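Long-range contacts in uncharacterized protein (Bacteroides uniformis, PDB 4IYK), which is of unknown function but may bind carbohydrate, pairing a transthyretin-like N-terminal domain with a C-terminal domain of the E-set clan: residues M67-V75 with E86-S94; F77-F85 with V207-N216. All coordinates share one frame; numbering follows the deposited sequence.

Interaction 1: M67-V75 with E86-S94; sequences MVFAATYDV and EVKDFVVKS
One face of the Phe90 ring receives Val75: methyl CG2 stands 3.9 Å from the ring centroid and off-centre toward the rim, a CH-pi contact. Val75 CG2 lies beside its own backbone N, anti to the carbonyl carbon (CG1 chi1 177°), which turns that methyl onto the ring. Tyr99 makes an edge-to-face contact with Phe90. The Tyr73 ring has carbonyls at its edge, in plane: Phe69 O, hydrogen-bonded by the hydroxyl OH at 2.7 Å, and Phe90 O. Val92 reaches the same ring obliquely, CG2 lying 3.7 Å from Tyr73 CE1.

These side chains sit on one face of the antiparallel hairpin 67-77/85-92. Tyr73 and Phe90 form a hydrogen-bonded pair, with Tyr73 N to Phe90 O at 2.7 Å and Phe90 N returning to Tyr73 O. Next along, Val75 N meets Val87 O at 2.8 Å and 173°, nearly straight. Between these pairs the register slips by one residue in a G1 beta bulge, where Asp89 and Phe90 both face Tyr73. Trp55 and Ile17 also touch Phe90, so this side of the hairpin faces the interior of the transthyretin-like domain.

Near the bulge, Asp74 OD1 is hydrogen-bonded by His45 NE2, while the salt bridge from Asp74 OD2 to Lys88 NZ is long at 3.9 Å. Asp89 OD1 comes within 4.3 Å of Asp74 OD1, a like charge that His45 and Lys88 probably help offset. The chemistry is thus split: backbone bonds and apolar contacts join the strands, while the charged groups at the bulge probably contribute little to holding them together.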
# COMPACT_ATOMS: atom_id res chain seq x y z
N MSE A 67 -17.95 -0.41 -15.03
CA MSE A 67 -17.93 -0.16 -16.46
C MSE A 67 -17.01 -1.15 -17.20
O MSE A 67 -16.06 -0.72 -17.87
CB MSE A 67 -17.48 1.28 -16.70
CG MSE A 67 -18.55 2.17 -17.30
SE MSE A 67 -18.32 4.05 -16.83
CE MSE A 67 -16.38 4.29 -17.09
N VAL A 68 -17.27 -2.45 -17.09
CA VAL A 68 -16.42 -3.44 -17.80
C VAL A 68 -17.26 -4.24 -18.81
O VAL A 68 -18.48 -4.38 -18.66
CB VAL A 68 -15.58 -4.36 -16.87
CG1 VAL A 68 -14.56 -3.57 -16.07
CG2 VAL A 68 -16.46 -5.20 -15.94
N PHE A 69 -16.60 -4.73 -19.86
CA PHE A 69 -17.24 -5.51 -20.91
C PHE A 69 -17.09 -6.99 -20.64
O PHE A 69 -16.00 -7.45 -20.28
CB PHE A 69 -16.67 -5.15 -22.29
CG PHE A 69 -17.19 -3.84 -22.83
CD1 PHE A 69 -16.64 -2.63 -22.41
CD2 PHE A 69 -18.25 -3.80 -23.73
CE1 PHE A 69 -17.13 -1.41 -22.89
CE2 PHE A 69 -18.74 -2.58 -24.21
CZ PHE A 69 -18.18 -1.39 -23.79
N ALA A 70 -18.21 -7.73 -20.76
CA ALA A 70 -18.23 -9.19 -20.62
C ALA A 70 -17.39 -9.74 -21.75
O ALA A 70 -17.71 -9.52 -22.92
CB ALA A 70 -19.66 -9.72 -20.69
N ALA A 71 -16.23 -10.33 -21.38
CA ALA A 71 -15.21 -10.88 -22.29
C ALA A 71 -14.20 -11.74 -21.52
O ALA A 71 -14.33 -11.89 -20.31
CB ALA A 71 -14.48 -9.73 -22.99
N THR A 72 -13.20 -12.29 -22.23
CA THR A 72 -12.10 -13.06 -21.66
C THR A 72 -10.84 -12.18 -21.75
O THR A 72 -10.59 -11.57 -22.79
CB THR A 72 -11.96 -14.42 -22.35
OG1 THR A 72 -13.19 -15.11 -22.21
CG2 THR A 72 -10.83 -15.26 -21.77
N TYR A 73 -10.08 -12.10 -20.65
CA TYR A 73 -8.90 -11.24 -20.55
C TYR A 73 -7.63 -11.95 -20.09
O TYR A 73 -7.68 -13.01 -19.48
CB TYR A 73 -9.19 -10.12 -19.50
CG TYR A 73 -10.32 -9.18 -19.84
CD1 TYR A 73 -11.64 -9.50 -19.53
CD2 TYR A 73 -10.07 -7.94 -20.41
CE1 TYR A 73 -12.69 -8.63 -19.83
CE2 TYR A 73 -11.11 -7.05 -20.71
CZ TYR A 73 -12.42 -7.40 -20.42
OH TYR A 73 -13.45 -6.54 -20.72
N ASP A 74 -6.51 -11.27 -20.29
CA ASP A 74 -5.22 -11.59 -19.70
C ASP A 74 -4.96 -10.51 -18.68
O ASP A 74 -5.01 -9.33 -19.04
CB ASP A 74 -4.12 -11.64 -20.76
CG ASP A 74 -4.27 -12.78 -21.74
OD1 ASP A 74 -4.63 -13.91 -21.30
OD2 ASP A 74 -4.05 -12.56 -22.95
N VAL A 75 -4.74 -10.88 -17.41
CA VAL A 75 -4.50 -9.90 -16.32
C VAL A 75 -3.01 -9.90 -16.02
O VAL A 75 -2.38 -10.95 -16.01
CB VAL A 75 -5.37 -10.18 -15.06
CG1 VAL A 75 -5.06 -9.20 -13.92
CG2 VAL A 75 -6.86 -10.15 -15.38
N GLU A 86 0.98 -13.01 -13.72
CA GLU A 86 -0.09 -12.91 -14.67
C GLU A 86 -1.20 -13.90 -14.35
O GLU A 86 -0.94 -14.97 -13.81
CB GLU A 86 0.45 -13.22 -16.07
CG GLU A 86 0.61 -12.02 -16.96
CD GLU A 86 0.82 -12.40 -18.42
OE1 GLU A 86 1.80 -13.13 -18.71
OE2 GLU A 86 0.01 -11.96 -19.26
N VAL A 87 -2.44 -13.53 -14.70
CA VAL A 87 -3.60 -14.41 -14.62
C VAL A 87 -4.14 -14.50 -16.07
O VAL A 87 -4.77 -13.56 -16.56
CB VAL A 87 -4.68 -14.02 -13.58
CG1 VAL A 87 -5.79 -15.06 -13.52
CG2 VAL A 87 -4.07 -13.82 -12.19
N LYS A 88 -3.82 -15.59 -16.78
CA LYS A 88 -4.27 -15.79 -18.16
C LYS A 88 -5.70 -16.38 -18.16
O LYS A 88 -6.06 -17.12 -17.24
CB LYS A 88 -3.30 -16.72 -18.93
CG LYS A 88 -1.85 -16.21 -19.04
CD LYS A 88 -1.64 -15.10 -20.09
CE LYS A 88 -1.25 -15.63 -21.45
NZ LYS A 88 -0.75 -14.55 -22.35
N ASP A 89 -6.50 -16.06 -19.21
CA ASP A 89 -7.87 -16.53 -19.47
C ASP A 89 -8.83 -16.18 -18.31
O ASP A 89 -9.55 -17.03 -17.78
CB ASP A 89 -7.90 -18.04 -19.78
CG ASP A 89 -6.93 -18.48 -20.87
OD1 ASP A 89 -6.64 -17.67 -21.79
OD2 ASP A 89 -6.44 -19.62 -20.79
N PHE A 90 -8.84 -14.91 -17.96
CA PHE A 90 -9.68 -14.33 -16.92
C PHE A 90 -11.04 -13.98 -17.54
O PHE A 90 -11.11 -13.05 -18.35
CB PHE A 90 -8.96 -13.09 -16.35
CG PHE A 90 -9.59 -12.44 -15.15
CD1 PHE A 90 -9.23 -12.82 -13.86
CD2 PHE A 90 -10.48 -11.38 -15.30
CE1 PHE A 90 -9.77 -12.18 -12.74
CE2 PHE A 90 -11.04 -10.75 -14.18
CZ PHE A 90 -10.69 -11.16 -12.90
N VAL A 91 -12.09 -14.73 -17.20
CA VAL A 91 -13.42 -14.53 -17.78
C VAL A 91 -14.24 -13.53 -16.95
O VAL A 91 -14.45 -13.71 -15.74
CB VAL A 91 -14.19 -15.87 -18.00
CG1 VAL A 91 -15.62 -15.64 -18.49
CG2 VAL A 91 -13.45 -16.79 -18.97
N VAL A 92 -14.72 -12.48 -17.62
CA VAL A 92 -15.62 -11.49 -17.03
C VAL A 92 -17.00 -11.85 -17.59
O VAL A 92 -17.24 -11.70 -18.78
CB VAL A 92 -15.20 -10.02 -17.28
CG1 VAL A 92 -16.33 -9.05 -16.92
CG2 VAL A 92 -13.93 -9.67 -16.51
N LYS A 93 -17.88 -12.38 -16.73
CA LYS A 93 -19.24 -12.76 -17.12
C LYS A 93 -20.15 -11.53 -17.18
O LYS A 93 -19.87 -10.51 -16.52
CB LYS A 93 -19.82 -13.80 -16.14
CG LYS A 93 -19.22 -15.20 -16.31
CD LYS A 93 -20.19 -16.29 -15.87
CE LYS A 93 -19.73 -17.67 -16.30
NZ LYS A 93 -20.73 -18.71 -15.95
N SER A 94 -21.25 -11.64 -17.94
CA SER A 94 -22.28 -10.60 -18.02
C SER A 94 -22.86 -10.41 -16.61
O SER A 94 -23.04 -11.38 -15.88
CB SER A 94 -23.36 -11.02 -19.03
OG SER A 94 -24.30 -9.99 -19.29

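Interaction 2: F77-F85 with V207-N216; sequences FENGNFYPF and VSGVGTVRHN. With EDO (1,2-ethanediol), chain E.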
# COMPACT_ATOMS: atom_id res chain seq x y z
N PHE A 77 0.08 -8.03 -13.36
CA PHE A 77 0.52 -7.21 -12.24
C PHE A 77 2.00 -6.94 -12.38
O PHE A 77 2.77 -7.88 -12.54
CB PHE A 77 0.24 -7.88 -10.90
CG PHE A 77 -1.22 -8.01 -10.58
CD1 PHE A 77 -1.94 -6.93 -10.07
CD2 PHE A 77 -1.89 -9.20 -10.81
CE1 PHE A 77 -3.29 -7.05 -9.79
CE2 PHE A 77 -3.25 -9.32 -10.52
CZ PHE A 77 -3.94 -8.24 -10.01
N GLU A 78 2.38 -5.66 -12.37
CA GLU A 78 3.77 -5.22 -12.47
C GLU A 78 3.96 -3.88 -11.75
O GLU A 78 3.00 -3.14 -11.59
CB GLU A 78 4.22 -5.11 -13.93
CG GLU A 78 3.35 -4.25 -14.83
CD GLU A 78 3.78 -4.17 -16.29
OE1 GLU A 78 4.46 -5.10 -16.78
OE2 GLU A 78 3.40 -3.18 -16.95
N ASN A 79 5.21 -3.60 -11.35
CA ASN A 79 5.67 -2.37 -10.70
C ASN A 79 4.82 -1.97 -9.48
O ASN A 79 4.51 -0.80 -9.27
CB ASN A 79 5.74 -1.23 -11.71
CG ASN A 79 6.73 -1.51 -12.81
OD1 ASN A 79 7.90 -1.79 -12.57
ND2 ASN A 79 6.25 -1.54 -14.02
N GLY A 80 4.45 -2.97 -8.68
CA GLY A 80 3.64 -2.77 -7.50
C GLY A 80 4.43 -2.96 -6.23
O GLY A 80 5.63 -2.73 -6.20
N ASN A 81 3.74 -3.38 -5.18
CA ASN A 81 4.37 -3.65 -3.88
C ASN A 81 4.27 -5.15 -3.53
O ASN A 81 4.44 -5.55 -2.37
CB ASN A 81 3.77 -2.76 -2.79
CG ASN A 81 2.32 -3.01 -2.45
OD1 ASN A 81 1.71 -4.02 -2.86
ND2 ASN A 81 1.79 -2.14 -1.57
N PHE A 82 4.00 -5.98 -4.55
CA PHE A 82 3.97 -7.42 -4.39
C PHE A 82 4.61 -8.03 -5.62
O PHE A 82 4.74 -7.35 -6.65
CB PHE A 82 2.54 -7.95 -4.14
CG PHE A 82 1.49 -7.61 -5.16
CD1 PHE A 82 1.34 -8.37 -6.32
CD2 PHE A 82 0.57 -6.60 -4.91
CE1 PHE A 82 0.35 -8.07 -7.25
CE2 PHE A 82 -0.43 -6.30 -5.84
CZ PHE A 82 -0.54 -7.05 -6.99
N TYR A 83 5.05 -9.29 -5.50
CA TYR A 83 5.72 -9.99 -6.60
C TYR A 83 4.80 -10.08 -7.83
O TYR A 83 3.62 -10.45 -7.70
CB TYR A 83 6.24 -11.38 -6.19
CG TYR A 83 7.55 -11.32 -5.43
CD1 TYR A 83 7.56 -11.14 -4.05
CD2 TYR A 83 8.77 -11.38 -6.09
CE1 TYR A 83 8.76 -11.09 -3.34
CE2 TYR A 83 9.98 -11.30 -5.40
CZ TYR A 83 9.96 -11.12 -4.02
OH TYR A 83 11.14 -11.05 -3.32
N PRO A 84 5.34 -9.66 -9.01
CA PRO A 84 4.56 -9.70 -10.25
C PRO A 84 4.17 -11.12 -10.68
O PRO A 84 4.84 -12.10 -10.38
CB PRO A 84 5.52 -9.09 -11.28
CG PRO A 84 6.87 -9.39 -10.76
CD PRO A 84 6.71 -9.18 -9.27
N PHE A 85 3.06 -11.18 -11.40
CA PHE A 85 2.50 -12.39 -11.98
C PHE A 85 1.41 -12.01 -12.96
O PHE A 85 0.94 -10.86 -13.00
CB PHE A 85 1.95 -13.37 -10.90
CG PHE A 85 0.76 -12.88 -10.09
CD1 PHE A 85 0.95 -12.12 -8.94
CD2 PHE A 85 -0.53 -13.23 -10.44
CE1 PHE A 85 -0.13 -11.68 -8.18
CE2 PHE A 85 -1.62 -12.80 -9.67
CZ PHE A 85 -1.41 -12.02 -8.56
N VAL A 207 14.26 -4.90 -4.19
CA VAL A 207 14.03 -6.18 -4.88
C VAL A 207 14.45 -6.09 -6.37
O VAL A 207 14.24 -5.05 -7.00
CB VAL A 207 12.51 -6.60 -4.79
CG1 VAL A 207 12.28 -8.04 -5.26
CG2 VAL A 207 11.92 -6.39 -3.39
N SER A 208 14.99 -7.20 -6.95
CA SER A 208 15.38 -7.22 -8.36
C SER A 208 14.40 -7.93 -9.29
O SER A 208 13.72 -8.86 -8.88
CB SER A 208 16.71 -7.90 -8.51
OG SER A 208 16.50 -9.12 -9.21
N GLY A 209 14.46 -7.59 -10.58
CA GLY A 209 13.68 -8.23 -11.64
C GLY A 209 12.22 -7.83 -11.68
O GLY A 209 11.50 -8.19 -12.61
N VAL A 210 11.81 -7.02 -10.68
CA VAL A 210 10.43 -6.67 -10.47
C VAL A 210 10.13 -5.23 -10.86
O VAL A 210 9.06 -4.72 -10.54
CB VAL A 210 10.02 -6.99 -9.01
CG1 VAL A 210 10.36 -8.44 -8.66
CG2 VAL A 210 10.68 -6.03 -8.02
N GLY A 211 11.06 -4.60 -11.58
CA GLY A 211 10.89 -3.22 -12.01
C GLY A 211 10.85 -2.27 -10.83
O GLY A 211 11.63 -2.41 -9.88
N THR A 212 9.92 -1.34 -10.84
CA THR A 212 9.84 -0.35 -9.77
C THR A 212 9.04 -0.88 -8.56
O THR A 212 7.87 -1.27 -8.65
CB THR A 212 9.35 1.01 -10.29
OG1 THR A 212 8.11 0.85 -10.98
CG2 THR A 212 10.35 1.65 -11.23
N VAL A 213 9.73 -0.89 -7.41
CA VAL A 213 9.19 -1.33 -6.14
C VAL A 213 8.43 -0.18 -5.51
O VAL A 213 8.95 0.94 -5.49
CB VAL A 213 10.30 -1.89 -5.20
CG1 VAL A 213 9.74 -2.23 -3.82
CG2 VAL A 213 10.99 -3.11 -5.82
N ARG A 214 7.22 -0.47 -5.00
CA ARG A 214 6.36 0.50 -4.32
C ARG A 214 6.25 0.14 -2.85
O ARG A 214 6.52 -1.01 -2.47
CB ARG A 214 4.95 0.55 -4.96
CG ARG A 214 4.94 0.92 -6.46
CD ARG A 214 5.43 2.33 -6.68
NE ARG A 214 5.02 2.88 -7.97
CZ ARG A 214 5.20 4.15 -8.34
NH1 ARG A 214 5.79 5.01 -7.51
NH2 ARG A 214 4.77 4.57 -9.52
N HIS A 215 5.85 1.12 -2.00
CA HIS A 215 5.73 0.89 -0.57
C HIS A 215 4.69 -0.12 -0.22
O HIS A 215 3.61 -0.19 -0.83
CB HIS A 215 5.31 2.21 0.16
CG HIS A 215 6.36 3.26 0.24
ND1 HIS A 215 6.60 4.10 -0.81
CD2 HIS A 215 7.13 3.63 1.29
CE1 HIS A 215 7.56 4.92 -0.41
NE2 HIS A 215 7.87 4.70 0.86
N ASN A 216 4.97 -0.83 0.88
CA ASN A 216 4.04 -1.67 1.60
C ASN A 216 3.56 -0.84 2.80
O ASN A 216 4.28 0.04 3.25
CB ASN A 216 4.68 -2.97 2.01
CG ASN A 216 4.89 -3.90 0.84
OD1 ASN A 216 6.01 -4.15 0.44
ND2 ASN A 216 3.81 -4.43 0.27
C1 EDO E . 9.31 4.07 -4.81
O1 EDO E . 9.21 3.53 -6.13
C2 EDO E . 8.24 5.17 -4.60
O2 EDO E . 6.99 4.80 -5.16
O HOH W 1 7.01 -5.91 -11.18
O HOH W 2 4.89 1.75 -10.42
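Asn79 OD1 accepts the backbone N-H of Thr212 at 2.7 Å, the donor tilted 19° from the plane of the side-chain carbonyl; Thr212 OG1 also lies close to this oxygen. The bond joins two loops from different domains: 77-85, linking the strands of a hairpin in the transthyretin-like domain, and 207-216, between strands 196-206 and 216-224 of the C-terminal domain. Gly211 comes close against Asn79 OD1 with its CA, and a CB there would clash with that oxygen.

Further along, Arg214 N reaches Gly80 O from above the carbonyl plane. Asn81 then works in both directions. Its ND2 donates a hydrogen bond to His215 O at 2.8 Å, almost exactly in its own amide plane, and its backbone O accepts Asn216 ND2 at 2.9 Å. The side-chain amides of Asn81 and Asn216 lie 22° from parallel. Asn81 CG sits between backbone N and carbonyl carbon (chi1 66°), which swings the amide over to His215. The same ND2 also bonds Gly31 O.

Apolar contact closes the other end, where Val210 CG1 packs 3.8 Å from Pro84 CD and Val207 CG1 lies obliquely to the Tyr83 ring, whose OH bonds Glu133.

The Arg214 side chain passes the backbone carbonyl of Asn79, its CG 3.3 Å from Asn79 O. An alanine here would remove the guanidinium and is likely to leave the water between Asn79 O and Arg214 NE less firmly placed. That water donates to Asn79 O at 2.8 Å, and Arg214 NH1 meets O2 of a 1,2-ethanediol, probably from the crystallisation liquor, at the guanidinium edge, 2.6 Å away.

In the fold
Following the chain from the N terminus, after four earlier strands comes strand 67-77, then loop 77-85, then strand 85-92. Interaction 1 closes this short hairpin, pairing 67-75 with 86-94 across the ten residues between them, where strand 85-92 forms an edge of the N-terminal four-stranded sheet. Loop 77-85, at the hairpin's turn, takes part in interaction 2, which closes a far longer excursion of 121 residues by meeting 207-216 in the C-terminal domain. The two contacts therefore cross along the chain, since their segments alternate. Their centres lie about 22 Å apart, joined by the hairpin itself: one end is tied within the N-terminal domain, the other meets the second domain.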